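Local coordinates for cellulosomal scaffoldin (Acetivibrio cellulolyticus, PDB 4WI0), which forms the C-terminal X-module and calcium-binding type II dockerin of a cellulosomal scaffoldin, pairing with a cohesin; the full-length protein probably also hydrolyses cellulose, at residues Y7-F12 with A84-M89; T2-Y7 with K48-G53. The protein carries 1 engineered substitution. All coordinates share one frame; numbering follows the deposited sequence.

Contact 1 of 2, residues Y7-F12 with A84-M89; sequences YINPDF and ASPILM
Ile-8 to Pro-10 pairs in parallel with Ile-87 to Met-89 within the three-stranded mixed sheet of the X-module, at the end nearest the dockerin. The hydrogen bonds follow the parallel pattern, two residues of one strand straddling one of the other. Ile-87 bridges Tyr-7 and Asn-9: its N donates to Tyr-7 O at 3.0 Å, and its O accepts Asn-9 N nearly along the C=O axis at 2.9 Å. Met-89 repeats the pattern, its N donating to Asn-9 O and its O accepting Asp-11 N at 2.9 Å. Proline, lacking an N-H, suits position 10 because this register asks none of it there.

Ile-8, Ile-87, Pro-10 and Met-89 line one face, toward Ile-69 of strand 67-74 and Val-22 of helix 19-22. With Ile-8 CG2 anti to the backbone N, this branch meets Met-89 CG at 3.5 Å, while Ile-8 CD1 reaches Ile-87 CB at 4.0 Å. The flexible methionine then bends at chi2 and chi3.

The other face carries Asn-9 and Leu-88. Leu-88 CD2 packs on Asn-9 CB, and Leu-88 CD1 lies near Asp-11 OD1, whereas Asp-11 OD2 is hydrogen-bonded to His-148, a link to the dockerin. Asp-11 also centres an inverse gamma turn just past the strand. The Asn-9 amide crosses Pro-86 obliquely, with OD1 3.4 Å from Pro-86 CG, and its ND2 turns back on its own strand. There ND2 donates to Ile-8 O at 2.9 Å, the acceptor lying in the amide plane but the donor well above the carbonyl plane, at a C=O...N angle of 98°.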
loop_
_atom_site.group_PDB
_atom_site.type_symbol
_atom_site.label_atom_id
_atom_site.label_comp_id
_atom_site.label_asym_id
_atom_site.label_seq_id
_atom_site.Cartn_x
_atom_site.Cartn_y
_atom_site.Cartn_z
ATOM N N TYR B 7 -17.481 18.452 6.091
ATOM C CA TYR B 7 -16.484 17.891 5.181
ATOM C C TYR B 7 -16.101 16.464 5.568
ATOM O O TYR B 7 -15.855 16.184 6.735
ATOM C CB TYR B 7 -15.232 18.772 5.186
ATOM C CG TYR B 7 -15.440 20.082 4.485
ATOM C CD1 TYR B 7 -15.988 21.173 5.155
ATOM C CD2 TYR B 7 -15.117 20.232 3.139
ATOM C CE1 TYR B 7 -16.190 22.384 4.506
ATOM C CE2 TYR B 7 -15.319 21.437 2.485
ATOM C CZ TYR B 7 -15.853 22.507 3.175
ATOM O OH TYR B 7 -16.058 23.707 2.524
ATOM N N ILE B 8 -16.078 15.575 4.576
ATOM C CA ILE B 8 -15.597 14.203 4.729
ATOM C C ILE B 8 -14.318 14.073 3.886
ATOM O O ILE B 8 -14.290 14.540 2.749
ATOM C CB ILE B 8 -16.628 13.158 4.205
ATOM C CG1 ILE B 8 -18.056 13.414 4.728
ATOM C CG2 ILE B 8 -16.169 11.741 4.519
ATOM C CD1 ILE B 8 -18.273 13.179 6.205
ATOM N N ASN B 9 -13.275 13.454 4.447
ATOM C CA ASN B 9 -12.038 13.126 3.730
ATOM C C ASN B 9 -11.682 11.652 3.975
ATOM O O ASN B 9 -11.884 11.150 5.074
ATOM C CB ASN B 9 -10.860 13.946 4.279
ATOM C CG ASN B 9 -10.704 15.331 3.658
ATOM O OD1 ASN B 9 -9.691 15.978 3.916
ATOM N ND2 ASN B 9 -11.677 15.809 2.884
ATOM N N PRO B 10 -11.116 10.963 2.968
ATOM C CA PRO B 10 -10.598 9.613 3.257
ATOM C C PRO B 10 -9.325 9.703 4.092
ATOM O O PRO B 10 -8.588 10.695 3.967
ATOM C CB PRO B 10 -10.299 9.051 1.866
ATOM C CG PRO B 10 -10.020 10.253 1.035
ATOM C CD PRO B 10 -10.890 11.354 1.565
ATOM N N ASP B 11 -9.065 8.706 4.941
ATOM C CA ASP B 11 -7.853 8.703 5.763
ATOM C C ASP B 11 -6.631 8.133 5.012
ATOM O O ASP B 11 -6.119 7.055 5.337
ATOM C CB ASP B 11 -8.082 7.957 7.091
ATOM C CG ASP B 11 -6.908 8.086 8.040
ATOM O OD1 ASP B 11 -6.069 8.989 7.847
ATOM O OD2 ASP B 11 -6.809 7.281 8.980
ATOM N N PHE B 12 -6.176 8.875 4.007
ATOM C CA PHE B 12 -4.904 8.608 3.327
ATOM C C PHE B 12 -4.514 9.831 2.494
ATOM O O PHE B 12 -5.368 10.658 2.137
ATOM C CB PHE B 12 -4.939 7.326 2.458
ATOM C CG PHE B 12 -6.022 7.307 1.398
ATOM C CD1 PHE B 12 -5.888 8.035 0.216
ATOM C CD2 PHE B 12 -7.149 6.521 1.558
ATOM C CE1 PHE B 12 -6.874 8.004 -0.751
ATOM C CE2 PHE B 12 -8.136 6.483 0.589
ATOM C CZ PHE B 12 -8.003 7.225 -0.564
ATOM N N ALA B 84 -10.267 22.075 7.157
ATOM C CA ALA B 84 -8.994 21.813 7.840
ATOM C C ALA B 84 -9.100 20.669 8.866
ATOM O O ALA B 84 -8.103 20.009 9.166
ATOM C CB ALA B 84 -8.482 23.078 8.513
ATOM N N SER B 85 -10.301 20.437 9.390
ATOM C CA SER B 85 -10.532 19.352 10.347
ATOM C C SER B 85 -11.769 18.540 9.926
ATOM O O SER B 85 -12.823 18.637 10.541
ATOM C CB SER B 85 -10.686 19.937 11.753
ATOM O OG SER B 85 -10.943 18.928 12.713
ATOM N N PRO B 86 -11.647 17.752 8.847
ATOM C CA PRO B 86 -12.771 16.972 8.342
ATOM C C PRO B 86 -13.030 15.722 9.169
ATOM O O PRO B 86 -12.204 15.339 9.989
ATOM C CB PRO B 86 -12.300 16.536 6.956
ATOM C CG PRO B 86 -10.822 16.475 7.084
ATOM C CD PRO B 86 -10.458 17.614 7.989
ATOM N N ILE B 87 -14.169 15.097 8.918
ATOM C CA ILE B 87 -14.440 13.744 9.408
ATOM C C ILE B 87 -13.690 12.778 8.484
ATOM O O ILE B 87 -13.830 12.836 7.258
ATOM C CB ILE B 87 -15.948 13.454 9.408
ATOM C CG1 ILE B 87 -16.652 14.389 10.390
ATOM C CG2 ILE B 87 -16.241 12.000 9.754
ATOM C CD1 ILE B 87 -18.131 14.548 10.104
ATOM N N LEU B 88 -12.874 11.917 9.077
ATOM C CA LEU B 88 -12.121 10.943 8.315
ATOM C C LEU B 88 -12.899 9.641 8.167
ATOM O O LEU B 88 -13.602 9.229 9.085
ATOM C CB LEU B 88 -10.762 10.709 8.968
ATOM C CG LEU B 88 -9.855 11.948 8.977
ATOM C CD1 LEU B 88 -8.469 11.587 9.474
ATOM C CD2 LEU B 88 -9.764 12.598 7.608
ATOM N N MET B 89 -12.792 9.034 6.981
ATOM C CA MET B 89 -13.372 7.717 6.688
ATOM C C MET B 89 -12.262 6.723 6.312
ATOM O O MET B 89 -11.342 7.065 5.547
ATOM C CB MET B 89 -14.385 7.818 5.549
ATOM C CG MET B 89 -15.665 8.559 5.920
ATOM S SD MET B 89 -16.669 7.639 7.110
ATOM C CE MET B 89 -17.238 6.326 6.041
#

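Contact 2 of 2, residues T2-Y7 with K48-G53; sequences TTVSGY and KDVAAG
Val-50 O is gripped twice by Thr-2, whose backbone N lies at 2.9 Å and whose hydroxyl OG1 donates from 3.1 Å. OG1 sits between the backbone N and the carbonyl carbon (chi1 72°), placing it beside the same acceptor; it approaches from above the carbonyl plane, whereas the N-H is tilted only slightly from it. The return bond, Val-50 N to Thr-2 O at 2.9 Å, falls in the carbonyl plane on a lone pair and completes an antiparallel hydrogen-bonded pair.

Asp-49 and Val-50 both face Thr-2, a G1 beta bulge. Asp-49 takes the left-handed backbone conformation (58°/35°) that this position of the bulge requires; aspartate is among the non-glycine residues that tolerate it. A water held by Thr-3 OG1 at 2.8 Å also makes a weak bond to Asp-49 N.

On the buried face Val-4 and Val-50 cross at about a right angle, with CG2 atoms 4.0 Å apart, and both valines touch Ile-30 of the opposite sheet. Short, branched side chains suit this interior. Thr-2 makes three bonds to Val-50, through N, O and OG1, so the start of the strand is fixed by side chain as well as backbone.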
loop_
_atom_site.group_PDB
_atom_site.type_symbol
_atom_site.label_atom_id
_atom_site.label_comp_id
_atom_site.label_asym_id
_atom_site.label_seq_id
_atom_site.Cartn_x
_atom_site.Cartn_y
_atom_site.Cartn_z
ATOM N N THR B 2 -33.316 23.710 9.463
ATOM C CA THR B 2 -31.905 24.079 9.523
ATOM C C THR B 2 -31.084 23.362 8.453
ATOM O O THR B 2 -31.544 22.404 7.836
ATOM C CB THR B 2 -31.298 23.749 10.908
ATOM O OG1 THR B 2 -31.142 22.333 11.052
ATOM C CG2 THR B 2 -32.185 24.280 12.037
ATOM N N THR B 3 -29.861 23.844 8.248
ATOM C CA THR B 3 -28.910 23.203 7.352
ATOM C C THR B 3 -27.796 22.542 8.160
ATOM O O THR B 3 -27.125 23.203 8.956
ATOM C CB THR B 3 -28.277 24.221 6.385
ATOM O OG1 THR B 3 -29.308 24.921 5.682
ATOM C CG2 THR B 3 -27.370 23.523 5.380
ATOM N N VAL B 4 -27.604 21.241 7.951
ATOM C CA VAL B 4 -26.467 20.516 8.510
ATOM C C VAL B 4 -25.432 20.335 7.386
ATOM O O VAL B 4 -25.750 19.780 6.337
ATOM C CB VAL B 4 -26.907 19.156 9.100
ATOM C CG1 VAL B 4 -25.735 18.422 9.728
ATOM C CG2 VAL B 4 -28.000 19.354 10.137
ATOM N N SER B 5 -24.211 20.824 7.603
ATOM C CA SER B 5 -23.137 20.738 6.607
ATOM C C SER B 5 -21.804 20.237 7.196
ATOM O O SER B 5 -21.652 20.097 8.410
ATOM C CB SER B 5 -22.934 22.114 5.961
ATOM O OG SER B 5 -22.566 23.076 6.935
ATOM N N GLY B 6 -20.834 19.975 6.328
ATOM C CA GLY B 6 -19.499 19.576 6.768
ATOM C C GLY B 6 -18.619 19.000 5.675
ATOM O O GLY B 6 -18.963 19.051 4.491
ATOM N N TYR B 7 -17.481 18.452 6.091
ATOM C CA TYR B 7 -16.484 17.891 5.181
ATOM C C TYR B 7 -16.101 16.464 5.568
ATOM O O TYR B 7 -15.855 16.184 6.735
ATOM C CB TYR B 7 -15.232 18.772 5.186
ATOM C CG TYR B 7 -15.440 20.082 4.485
ATOM C CD1 TYR B 7 -15.988 21.173 5.155
ATOM C CD2 TYR B 7 -15.117 20.232 3.139
ATOM C CE1 TYR B 7 -16.190 22.384 4.506
ATOM C CE2 TYR B 7 -15.319 21.437 2.485
ATOM C CZ TYR B 7 -15.853 22.507 3.175
ATOM O OH TYR B 7 -16.058 23.707 2.524
ATOM N N LYS B 48 -30.431 20.170 3.793
ATOM C CA LYS B 48 -31.318 21.275 4.127
ATOM C C LYS B 48 -32.598 20.781 4.782
ATOM O O LYS B 48 -32.888 19.589 4.759
ATOM C CB LYS B 48 -31.675 22.049 2.859
ATOM C CG LYS B 48 -30.473 22.638 2.135
ATOM C CD LYS B 48 -30.873 23.247 0.802
ATOM C CE LYS B 48 -29.681 23.893 0.115
ATOM N NZ LYS B 48 -30.035 24.439 -1.226
ATOM N N ASP B 49 -33.354 21.717 5.355
ATOM C CA ASP B 49 -34.677 21.449 5.946
ATOM C C ASP B 49 -34.657 20.391 7.050
ATOM O O ASP B 49 -35.604 19.617 7.195
ATOM C CB ASP B 49 -35.695 21.047 4.864
ATOM C CG ASP B 49 -35.881 22.117 3.794
ATOM O OD1 ASP B 49 -35.714 23.321 4.084
ATOM O OD2 ASP B 49 -36.215 21.743 2.649
ATOM N N VAL B 50 -33.583 20.363 7.832
ATOM C CA VAL B 50 -33.472 19.396 8.922
ATOM C C VAL B 50 -34.193 19.954 10.145
ATOM O O VAL B 50 -33.989 21.112 10.522
ATOM C CB VAL B 50 -32.007 19.079 9.273
ATOM C CG1 VAL B 50 -31.931 18.086 10.425
ATOM C CG2 VAL B 50 -31.274 18.533 8.058
ATOM N N ALA B 51 -35.036 19.127 10.756
ATOM C CA ALA B 51 -35.751 19.517 11.965
ATOM C C ALA B 51 -34.800 19.509 13.152
ATOM O O ALA B 51 -33.917 18.652 13.251
ATOM C CB ALA B 51 -36.926 18.582 12.224
ATOM N N ALA B 52 -34.990 20.481 14.040
ATOM C CA ALA B 52 -34.243 20.577 15.284
ATOM C C ALA B 52 -34.468 19.322 16.120
ATOM O O ALA B 52 -35.580 18.806 16.184
ATOM C CB ALA B 52 -34.682 21.808 16.059
ATOM N N GLY B 53 -33.405 18.843 16.759
ATOM C CA GLY B 53 -33.423 17.567 17.472
ATOM C C GLY B 53 -32.026 16.981 17.566
ATOM O O GLY B 53 -31.062 17.592 17.111
HETATM O O HOH W 1 -32.123 24.802 5.790
#

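How the contacts relate
Starting at the N terminus, strand 2-10 carries both contacts in succession, meeting at Tyr-7, with centres about 19 Å apart. Contact 2 closes the first loop: after helix 19-22 and hairpin 27-38, the chain returns along strand 44-50 to lie antiparallel to the first strand. The chain then builds strands 53-60 and 67-74 of the second sheet, and contact 1 closes the longer loop when strand 78-89 arrives parallel to strand 2-10. The two loops cross, since their segments alternate along the sequence. With 44-50 on one side and 78-89 on the other, strand 2-10 is the middle strand, and the two contacts join both outer strands to it.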